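Local coordinates for protein PaaA (Enterobacter agglomerans, PDB 5FF5) that probably activates a peptide carboxyl group by ATP-dependent adenylylation, as ThiF-like enzymes do, in the post-translational chemistry that builds the bicyclic core of pantocin A, at residues Asp165-Tyr178 with Asp182-Ile195. Sequence-based numbering, arbitrary orientation.
Sequences DDVELSNINRQVLY and DVGKNKVDAAKDTI. With SO4 (sulfate ion), chain C.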
loop_
_atom_site.group_PDB
_atom_site.type_symbol
_atom_site.label_atom_id
_atom_site.label_comp_id
_atom_site.label_asym_id
_atom_site.label_seq_id
_atom_site.Cartn_x
_atom_site.Cartn_y
_atom_site.Cartn_z
ATOM N N ASP A 165 15.226 -1.812 19.943
ATOM C CA ASP A 165 15.413 -3.201 19.508
ATOM C C ASP A 165 16.485 -3.407 18.465
ATOM O O ASP A 165 17.028 -2.464 17.883
ATOM C CB ASP A 165 14.131 -3.789 18.943
ATOM C CG ASP A 165 13.231 -4.357 20.003
ATOM O OD1 ASP A 165 13.742 -4.669 21.101
ATOM O OD2 ASP A 165 12.019 -4.532 19.712
ATOM N N ASP A 166 16.750 -4.677 18.210
ATOM C CA ASP A 166 17.670 -5.055 17.162
ATOM C C ASP A 166 16.962 -6.060 16.252
ATOM O O ASP A 166 16.022 -6.738 16.668
ATOM C CB ASP A 166 18.947 -5.631 17.753
ATOM C CG ASP A 166 18.716 -6.956 18.431
ATOM O OD1 ASP A 166 17.621 -7.151 19.026
ATOM O OD2 ASP A 166 19.621 -7.815 18.347
ATOM N N VAL A 167 17.417 -6.156 15.011
ATOM C CA VAL A 167 16.711 -6.936 14.000
ATOM C C VAL A 167 16.850 -8.432 14.239
ATOM O O VAL A 167 17.961 -8.930 14.437
ATOM C CB VAL A 167 17.235 -6.606 12.596
ATOM C CG1 VAL A 167 16.598 -7.519 11.555
ATOM C CG2 VAL A 167 17.013 -5.126 12.281
ATOM N N GLU A 168 15.727 -9.145 14.211
ATOM C CA GLU A 168 15.727 -10.606 14.329
ATOM C C GLU A 168 15.392 -11.218 12.992
ATOM O O GLU A 168 14.827 -10.550 12.133
ATOM C CB GLU A 168 14.691 -11.088 15.344
ATOM C CG GLU A 168 14.824 -10.559 16.750
ATOM C CD GLU A 168 13.669 -11.020 17.627
ATOM O OE1 GLU A 168 12.898 -11.916 17.182
ATOM O OE2 GLU A 168 13.527 -10.472 18.748
ATOM N N LEU A 169 15.713 -12.485 12.798
ATOM C CA LEU A 169 15.347 -13.103 11.533
ATOM C C LEU A 169 13.814 -13.135 11.363
ATOM O O LEU A 169 13.319 -13.105 10.244
ATOM C CB LEU A 169 15.923 -14.511 11.402
ATOM C CG LEU A 169 15.511 -15.188 10.093
ATOM C CD1 LEU A 169 15.824 -14.262 8.918
ATOM C CD2 LEU A 169 16.168 -16.555 9.908
ATOM N N SER A 170 13.051 -13.192 12.450
ATOM C CA SER A 170 11.595 -13.246 12.298
ATOM C C SER A 170 10.977 -11.878 11.966
ATOM O O SER A 170 9.808 -11.799 11.582
ATOM C CB SER A 170 10.927 -13.814 13.551
ATOM O OG SER A 170 11.216 -13.025 14.678
ATOM N N ASN A 171 11.754 -10.806 12.098
ATOM C CA ASN A 171 11.255 -9.485 11.753
ATOM C C ASN A 171 11.191 -9.265 10.239
ATOM O O ASN A 171 10.452 -8.404 9.737
ATOM C CB ASN A 171 12.121 -8.408 12.401
ATOM C CG ASN A 171 12.040 -8.429 13.906
ATOM O OD1 ASN A 171 11.187 -9.107 14.486
ATOM N ND2 ASN A 171 12.915 -7.663 14.554
ATOM N N ILE A 172 11.994 -10.039 9.522
ATOM C CA ILE A 172 12.137 -9.899 8.085
ATOM C C ILE A 172 10.850 -10.160 7.293
ATOM O O ILE A 172 10.679 -9.593 6.214
ATOM C CB ILE A 172 13.251 -10.810 7.586
ATOM C CG1 ILE A 172 14.524 -10.414 8.295
ATOM C CG2 ILE A 172 13.540 -10.551 6.138
ATOM C CD1 ILE A 172 14.769 -8.927 8.194
ATOM N N ASN A 173 9.948 -11.006 7.786
ATOM C CA ASN A 173 8.719 -11.238 7.021
ATOM C C ASN A 173 7.759 -10.033 6.973
ATOM O O ASN A 173 6.958 -9.924 6.054
ATOM C CB ASN A 173 7.981 -12.486 7.534
ATOM C CG ASN A 173 7.243 -12.245 8.835
ATOM O OD1 ASN A 173 7.673 -11.450 9.671
ATOM N ND2 ASN A 173 6.121 -12.932 9.015
ATOM N N ARG A 174 7.817 -9.130 7.945
ATOM C CA ARG A 174 6.821 -8.054 8.003
ATOM C C ARG A 174 7.386 -6.640 8.178
ATOM O O ARG A 174 6.745 -5.664 7.789
ATOM C CB ARG A 174 5.814 -8.324 9.132
ATOM C CG ARG A 174 6.443 -8.710 10.440
ATOM C CD ARG A 174 5.432 -8.717 11.561
ATOM N NE ARG A 174 6.076 -8.896 12.865
ATOM C CZ ARG A 174 6.927 -9.876 13.155
ATOM N NH1 ARG A 174 7.226 -10.787 12.241
ATOM N NH2 ARG A 174 7.470 -9.956 14.365
ATOM N N GLN A 175 8.555 -6.519 8.798
ATOM C CA GLN A 175 9.140 -5.207 9.020
ATOM C C GLN A 175 10.035 -4.861 7.831
ATOM O O GLN A 175 11.171 -5.334 7.755
ATOM C CB GLN A 175 9.913 -5.217 10.336
ATOM C CG GLN A 175 9.185 -5.998 11.458
ATOM C CD GLN A 175 9.710 -5.697 12.855
ATOM O OE1 GLN A 175 10.584 -4.850 13.033
ATOM N NE2 GLN A 175 9.168 -6.387 13.852
ATOM N N VAL A 176 9.531 -4.004 6.936
ATOM C CA VAL A 176 10.071 -3.800 5.570
ATOM C C VAL A 176 11.383 -3.026 5.419
ATOM O O VAL A 176 12.027 -3.113 4.370
ATOM C CB VAL A 176 9.025 -3.081 4.674
ATOM C CG1 VAL A 176 8.813 -1.627 5.116
ATOM C CG2 VAL A 176 9.434 -3.145 3.210
ATOM N N LEU A 177 11.762 -2.253 6.440
ATOM C CA LEU A 177 12.992 -1.453 6.410
ATOM C C LEU A 177 14.227 -2.302 6.693
ATOM O O LEU A 177 15.359 -1.813 6.590
ATOM C CB LEU A 177 12.914 -0.320 7.430
ATOM C CG LEU A 177 12.049 0.868 7.071
ATOM C CD1 LEU A 177 12.186 1.947 8.103
ATOM C CD2 LEU A 177 12.510 1.386 5.732
ATOM N N TYR A 178 13.994 -3.569 7.051
ATOM C CA TYR A 178 15.064 -4.470 7.452
ATOM C C TYR A 178 15.187 -5.626 6.471
ATOM O O TYR A 178 14.239 -6.379 6.267
ATOM C CB TYR A 178 14.818 -5.022 8.866
ATOM C CG TYR A 178 14.341 -4.006 9.874
ATOM C CD1 TYR A 178 14.926 -2.763 9.969
ATOM C CD2 TYR A 178 13.292 -4.297 10.731
ATOM C CE1 TYR A 178 14.474 -1.832 10.887
ATOM C CE2 TYR A 178 12.833 -3.373 11.659
ATOM C CZ TYR A 178 13.427 -2.141 11.734
ATOM O OH TYR A 178 12.976 -1.211 12.655
ATOM N N ASP A 182 20.527 -7.253 7.514
ATOM C CA ASP A 182 20.364 -6.314 8.617
ATOM C C ASP A 182 20.190 -6.999 9.976
ATOM O O ASP A 182 20.193 -6.332 11.015
ATOM C CB ASP A 182 19.192 -5.377 8.320
ATOM C CG ASP A 182 19.489 -4.427 7.156
ATOM O OD1 ASP A 182 20.666 -4.035 7.006
ATOM O OD2 ASP A 182 18.569 -4.120 6.353
ATOM N N VAL A 183 20.067 -8.324 9.967
ATOM C CA VAL A 183 19.901 -9.090 11.204
ATOM C C VAL A 183 21.040 -8.875 12.207
ATOM O O VAL A 183 22.219 -8.919 11.851
ATOM C CB VAL A 183 19.775 -10.594 10.905
ATOM C CG1 VAL A 183 19.745 -11.402 12.188
ATOM C CG2 VAL A 183 18.522 -10.847 10.073
ATOM N N GLY A 184 20.673 -8.633 13.463
ATOM C CA GLY A 184 21.648 -8.417 14.514
ATOM C C GLY A 184 21.927 -6.938 14.750
ATOM O O GLY A 184 22.409 -6.539 15.817
ATOM N N LYS A 185 21.607 -6.121 13.749
ATOM C CA LYS A 185 21.807 -4.680 13.823
ATOM C C LYS A 185 20.759 -4.018 14.697
ATOM O O LYS A 185 19.726 -4.623 14.990
ATOM C CB LYS A 185 21.768 -4.066 12.430
ATOM C CG LYS A 185 22.843 -4.560 11.512
ATOM C CD LYS A 185 22.749 -3.865 10.169
ATOM C CE LYS A 185 23.764 -4.443 9.196
ATOM N NZ LYS A 185 23.810 -3.651 7.939
ATOM N N ASN A 186 21.024 -2.774 15.098
ATOM C CA ASN A 186 20.018 -1.972 15.782
ATOM C C ASN A 186 18.960 -1.533 14.787
ATOM O O ASN A 186 19.302 -0.989 13.737
ATOM C CB ASN A 186 20.643 -0.729 16.422
ATOM C CG ASN A 186 21.625 -1.054 17.520
ATOM O OD1 ASN A 186 21.637 -2.163 18.059
ATOM N ND2 ASN A 186 22.452 -0.070 17.879
ATOM N N LYS A 187 17.687 -1.730 15.120
ATOM C CA LYS A 187 16.598 -1.373 14.201
ATOM C C LYS A 187 16.682 0.080 13.690
ATOM O O LYS A 187 16.511 0.314 12.498
ATOM C CB LYS A 187 15.234 -1.621 14.853
ATOM C CG LYS A 187 14.893 -3.088 15.056
ATOM C CD LYS A 187 13.446 -3.289 15.477
ATOM C CE LYS A 187 13.067 -4.763 15.443
ATOM N NZ LYS A 187 11.676 -4.974 15.940
ATOM N N VAL A 188 16.967 1.045 14.574
ATOM C CA VAL A 188 16.974 2.444 14.150
ATOM C C VAL A 188 18.123 2.701 13.199
ATOM O O VAL A 188 18.006 3.524 12.307
ATOM C CB VAL A 188 17.112 3.446 15.327
ATOM C CG1 VAL A 188 15.811 3.564 16.111
ATOM C CG2 VAL A 188 18.252 3.058 16.213
ATOM N N ASP A 189 19.233 1.995 13.375
ATOM C CA ASP A 189 20.375 2.173 12.475
ATOM C C ASP A 189 20.196 1.420 11.170
ATOM O O ASP A 189 20.582 1.905 10.105
ATOM C CB ASP A 189 21.688 1.774 13.148
ATOM C CG ASP A 189 22.242 2.879 14.027
ATOM O OD1 ASP A 189 21.864 4.064 13.827
ATOM O OD2 ASP A 189 23.073 2.566 14.905
ATOM N N ALA A 190 19.630 0.225 11.243
ATOM C CA ALA A 190 19.336 -0.474 10.017
ATOM C C ALA A 190 18.335 0.373 9.250
ATOM O O ALA A 190 18.489 0.587 8.042
ATOM C CB ALA A 190 18.791 -1.849 10.292
ATOM N N ALA A 191 17.369 0.923 9.985
ATOM C CA ALA A 191 16.300 1.739 9.414
ATOM C C ALA A 191 16.846 2.928 8.650
ATOM O O ALA A 191 16.447 3.188 7.518
ATOM C CB ALA A 191 15.360 2.209 10.496
ATOM N N LYS A 192 17.760 3.652 9.276
ATOM C CA LYS A 192 18.354 4.826 8.664
ATOM C C LYS A 192 19.093 4.468 7.359
ATOM O O LYS A 192 18.928 5.155 6.356
ATOM C CB LYS A 192 19.293 5.509 9.663
ATOM C CG LYS A 192 19.828 6.842 9.219
ATOM C CD LYS A 192 20.732 7.436 10.268
ATOM C CE LYS A 192 21.164 8.840 9.878
ATOM N NZ LYS A 192 22.020 9.514 10.907
ATOM N N ASP A 193 19.876 3.390 7.362
ATOM C CA ASP A 193 20.591 2.938 6.157
ATOM C C ASP A 193 19.633 2.701 4.994
ATOM O O ASP A 193 19.894 3.110 3.856
ATOM C CB ASP A 193 21.385 1.660 6.441
ATOM C CG ASP A 193 22.585 1.890 7.374
ATOM O OD1 ASP A 193 23.064 3.054 7.439
ATOM O OD2 ASP A 193 23.032 0.911 8.046
ATOM N N THR A 194 18.519 2.039 5.294
ATOM C CA THR A 194 17.533 1.698 4.279
ATOM C C THR A 194 16.812 2.938 3.762
ATOM O O THR A 194 16.639 3.107 2.558
ATOM C CB THR A 194 16.478 0.710 4.820
ATOM O OG1 THR A 194 17.086 -0.554 5.097
ATOM C CG2 THR A 194 15.380 0.500 3.801
ATOM N N ILE A 195 16.381 3.800 4.672
ATOM C CA ILE A 195 15.645 4.985 4.277
ATOM C C ILE A 195 16.483 5.819 3.347
ATOM O O ILE A 195 15.985 6.389 2.388
ATOM C CB ILE A 195 15.222 5.817 5.474
ATOM C CG1 ILE A 195 14.026 5.148 6.140
ATOM C CG2 ILE A 195 14.847 7.210 5.036
ATOM C CD1 ILE A 195 13.403 5.956 7.218
HETATM S S SO4 C . 5.087 -6.174 14.982
HETATM O O1 SO4 C . 3.961 -6.733 14.224
HETATM O O2 SO4 C . 6.311 -6.313 14.205
HETATM O O3 SO4 C . 5.313 -6.891 16.244
HETATM O O4 SO4 C . 4.835 -4.748 15.222
#
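Asp166 and Asn186 bridge their backbones in a mostly buried contact, where the loop after strand 158-162 is tied by backbone bonds and a buried lysine to the start of helix 187-198; segment 182-195 holds a turn and the first part of that helix. The bridge is a single one, flanked by Lys187 N bonding to Asp165 O (2.9 Å) and Val167 N to Lys185 O (2.8 Å), the latter running almost straight out from the carbonyl. Gly184 N then returns a bond to Val167 O from the type II turn Asp182-Lys185, where Gly184 takes a positive phi of 95°. Lys187 fills the inside of the loop. With its chain extended beyond CG, it runs alongside Asp165 and crosses Tyr178 nearly at right angles, bringing NZ to Gln175 OE1 at 3.1 Å, in the amide plane on a lone pair; a long salt bridge to Asp165 OD2 (3.8 Å) is a second tie. Asn171-x-Asn173-Arg174-Gln175 and Lys187 match elements that line the ATP site in ThiF/E1 relatives, and probably do so here. Arg174 NE bonds O2 of a sulfate at 2.9 Å, and Gly142 N, within a probable Gly-x-Gly-x-x-Gly loop, also bonds this ion, which probably comes from the crystallisation liquor and only tentatively marks a phosphate site. Val167 CG2 sits 3.8 Å above one face of the Tyr178 ring, offset toward its rim. Ala190 CB approaches the ring obliquely, and the hydroxyl beyond is held by Met140 O. Farther along the helix, with OG1 anti to its carbonyl carbon (chi1 -67°), Thr194 points the hydroxyl at Leu177 O and donates to it at 2.6 Å, leaving CG2 against Leu177 CD2, while Leu177 CD1 packs on Ala191 CB.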